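PDB 3ZTH: STU0660 from Streptococcus thermophilus, which belongs to the large Csn2 proteins of CRISPR-mediated bacterial immunity, binds magnesium ions and probably binds DNA. Local coordinates for residues Val24-Glu29 / Ile256-Val261. Sequence-based numbering, arbitrary orientation.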
ATOM      1  N   VAL A  24      40.460  16.559  -1.783  1.00 27.04           N
ATOM      2  CA  VAL A  24      40.517  17.896  -1.207  1.00 27.57           C
ATOM      3  C   VAL A  24      40.464  18.938  -2.324  1.00 27.16           C
ATOM      4  O   VAL A  24      40.447  18.583  -3.499  1.00 27.94           O
ATOM      5  CB  VAL A  24      41.832  18.044  -0.417  1.00 29.09           C
ATOM      6  CG1 VAL A  24      42.031  19.458  -0.006  1.00 36.91           C
ATOM      7  CG2 VAL A  24      41.805  17.153   0.818  1.00 29.17           C
ATOM      8  N   GLY A  25      40.439  20.218  -1.975  1.00 24.25           N
ATOM      9  CA  GLY A  25      40.398  21.230  -3.012  1.00 25.33           C
ATOM     10  C   GLY A  25      39.405  22.338  -2.731  1.00 25.58           C
ATOM     11  O   GLY A  25      38.523  22.196  -1.886  1.00 23.41           O
ATOM     12  N   GLN A  26      39.542  23.445  -3.453  1.00 27.71           N
ATOM     13  CA  GLN A  26      38.663  24.584  -3.250  1.00 28.87           C
ATOM     14  C   GLN A  26      37.423  24.538  -4.120  1.00 29.65           C
ATOM     15  O   GLN A  26      36.497  25.313  -3.915  1.00 29.47           O
ATOM     16  CB  GLN A  26      39.430  25.887  -3.483  1.00 29.63           C
ATOM     17  CG  GLN A  26      40.559  26.092  -2.487  1.00 31.79           C
ATOM     18  CD  GLN A  26      40.089  25.908  -1.046  1.00 35.44           C
ATOM     19  OE1 GLN A  26      39.323  26.718  -0.527  1.00 38.31           O
ATOM     20  NE2 GLN A  26      40.537  24.832  -0.404  1.00 32.64           N
ATOM     21  N   ASN A  27      37.395  23.621  -5.082  1.00 30.25           N
ATOM     22  CA  ASN A  27      36.243  23.493  -5.968  1.00 28.91           C
ATOM     23  C   ASN A  27      35.194  22.599  -5.299  1.00 30.77           C
ATOM     24  O   ASN A  27      34.973  21.451  -5.706  1.00 30.76           O
ATOM     25  CB  ASN A  27      36.678  22.881  -7.295  1.00 27.83           C
ATOM     26  CG  ASN A  27      35.614  23.001  -8.364  1.00 28.24           C
ATOM     27  OD1 ASN A  27      34.414  23.059  -8.065  1.00 28.48           O
ATOM     28  ND2 ASN A  27      36.042  23.021  -9.618  1.00 22.90           N
ATOM     29  N   ASN A  28      34.549  23.132  -4.265  1.00 31.13           N
ATOM     30  CA  ASN A  28      33.548  22.384  -3.514  1.00 31.15           C
ATOM     31  C   ASN A  28      32.422  21.775  -4.346  1.00 31.15           C
ATOM     32  O   ASN A  28      32.014  20.640  -4.105  1.00 31.40           O
ATOM     33  CB  ASN A  28      32.986  23.261  -2.397  1.00 31.08           C
ATOM     34  CG  ASN A  28      34.014  23.535  -1.316  1.00 36.14           C
ATOM     35  OD1 ASN A  28      35.115  22.975  -1.345  1.00 38.00           O
ATOM     36  ND2 ASN A  28      33.668  24.389  -0.354  1.00 36.81           N
ATOM     37  N   GLU A  29      31.933  22.514  -5.331  1.00 30.91           N
ATOM     38  CA  GLU A  29      30.862  22.014  -6.175  1.00 30.58           C
ATOM     39  C   GLU A  29      31.317  20.755  -6.906  1.00 28.77           C
ATOM     40  O   GLU A  29      30.604  19.755  -6.953  1.00 26.49           O
ATOM     41  CB  GLU A  29      30.444  23.088  -7.176  1.00 33.24           C
ATOM     42  CG  GLU A  29      30.145  24.428  -6.512  1.00 43.67           C
ATOM     43  CD  GLU A  29      31.357  25.365  -6.447  1.00 49.68           C
ATOM     44  OE1 GLU A  29      32.450  24.953  -5.982  1.00 49.64           O
ATOM     45  OE2 GLU A  29      31.203  26.535  -6.867  1.00 53.69           O
ATOM     46  N   ILE A 256      43.625  16.560  -5.541  1.00 27.88           N
ATOM     47  CA  ILE A 256      43.301  17.971  -5.403  1.00 26.94           C
ATOM     48  C   ILE A 256      42.303  18.353  -6.484  1.00 28.71           C
ATOM     49  O   ILE A 256      42.600  18.235  -7.671  1.00 31.19           O
ATOM     50  CB  ILE A 256      44.552  18.853  -5.584  1.00 27.00           C
ATOM     51  CG1 ILE A 256      45.698  18.318  -4.727  1.00 26.04           C
ATOM     52  CG2 ILE A 256      44.235  20.300  -5.210  1.00 24.63           C
ATOM     53  CD1 ILE A 256      47.014  19.025  -4.969  1.00 26.94           C
ATOM     54  N   LEU A 257      41.124  18.800  -6.071  1.00 28.24           N
ATOM     55  CA  LEU A 257      40.087  19.219  -7.002  1.00 29.92           C
ATOM     56  C   LEU A 257      39.835  20.720  -6.869  1.00 32.07           C
ATOM     57  O   LEU A 257      39.034  21.149  -6.032  1.00 34.15           O
ATOM     58  CB  LEU A 257      38.789  18.451  -6.727  1.00 27.89           C
ATOM     59  CG  LEU A 257      38.505  17.267  -7.661  1.00 30.63           C
ATOM     60  CD1 LEU A 257      39.676  16.296  -7.618  1.00 31.38           C
ATOM     61  CD2 LEU A 257      37.197  16.566  -7.268  1.00 27.09           C
ATOM     62  N   SER A 258      40.519  21.524  -7.683  1.00 32.54           N
ATOM     63  CA  SER A 258      40.346  22.980  -7.628  1.00 34.07           C
ATOM     64  C   SER A 258      40.074  23.553  -9.010  1.00 33.42           C
ATOM     65  O   SER A 258      39.182  23.078  -9.710  1.00 31.46           O
ATOM     66  CB  SER A 258      41.582  23.661  -7.023  1.00 35.55           C
ATOM     67  OG  SER A 258      41.666  23.473  -5.614  1.00 39.80           O
ATOM     68  N   ASP A 259      40.816  24.584  -9.403  1.00 34.62           N
ATOM     69  CA  ASP A 259      40.615  25.153 -10.732  1.00 36.59           C
ATOM     70  C   ASP A 259      41.095  24.117 -11.741  1.00 36.82           C
ATOM     71  O   ASP A 259      40.862  24.234 -12.942  1.00 36.23           O
ATOM     72  CB  ASP A 259      41.392  26.459 -10.910  1.00 36.90           C
ATOM     73  CG  ASP A 259      40.891  27.561 -10.007  1.00 39.15           C
ATOM     74  OD1 ASP A 259      39.679  27.601  -9.714  1.00 41.38           O
ATOM     75  OD2 ASP A 259      41.708  28.405  -9.595  1.00 45.75           O
ATOM     76  N   GLN A 260      41.770  23.096 -11.228  1.00 37.08           N
ATOM     77  CA  GLN A 260      42.264  22.001 -12.046  1.00 38.75           C
ATOM     78  C   GLN A 260      42.308  20.761 -11.171  1.00 36.64           C
ATOM     79  O   GLN A 260      42.196  20.858  -9.945  1.00 34.06           O
ATOM     80  CB  GLN A 260      43.658  22.324 -12.599  1.00 43.71           C
ATOM     81  CG  GLN A 260      43.669  22.536 -14.112  1.00 50.13           C
ATOM     82  CD  GLN A 260      44.566  23.679 -14.534  1.00 55.33           C
ATOM     83  OE1 GLN A 260      45.744  23.735 -14.159  1.00 58.75           O
ATOM     84  NE2 GLN A 260      44.014  24.604 -15.321  1.00 54.86           N
ATOM     85  N   VAL A 261      42.444  19.599 -11.803  1.00 34.53           N
ATOM     86  CA  VAL A 261      42.507  18.349 -11.067  1.00 34.31           C
ATOM     87  C   VAL A 261      43.860  17.656 -11.224  1.00 34.48           C
ATOM     88  O   VAL A 261      44.327  17.427 -12.338  1.00 36.40           O
ATOM     89  CB  VAL A 261      41.379  17.380 -11.514  1.00 34.18           C
ATOM     90  CG1 VAL A 261      41.515  16.037 -10.790  1.00 32.35           C
ATOM     91  CG2 VAL A 261      40.022  17.983 -11.195  1.00 32.37           C
TER
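Asn27 lays its side chain along the carbonyls of Leu257 and Ser258. Asn27 CB sits 3.2 Å from Leu257 O. CG is anti to the backbone N (chi1 -167°), which carries the amide to Ser258. There Asn27 ND2 donates to Ser258 O at 3.1 Å, with the oxygen in the amide plane. ND2 itself stands above the carbonyl plane. The other amide arm, OD1, accepts from Leu30 N, which makes Asn27 the N-cap of helix 28-43, so both ends of the amide are held and its rotation is fixed. Asn27 N also bonds to Leu257 O at 3.1 Å, in the carbonyl plane.

Ser258 OG is the second grip. Ser258 OG accepts a nearly straight bond (176°) from Gln26 N at 3.0 Å. Thr302 OG1 and Leu300 O also bond to this buried hydroxyl. Just before Gln26, Gly25 has no side chain, and its CA makes a C-H...O contact of 3.3 Å with Leu257 O. That oxygen thus meets both Gly25 and Asn27. The parallel pairing of Val24 with Ile256 closes the contact: Leu257 N donates to Val24 O at 2.7 Å.

The Gln26 chain bends at chi2 and carries its amide off from 256-261. Its NE2 bonds to Pro298 O, and with Asp240 the residue forms a magnesium site. Glu212 of the second subunit packs on Gln26. The turn from strand 20-24 into helix 28-43, tied to the end of neighbouring parallel strand 254-257, takes the position that the phosphate-binding loop has in P-loop NTPases, consistent with the family's place in that clan.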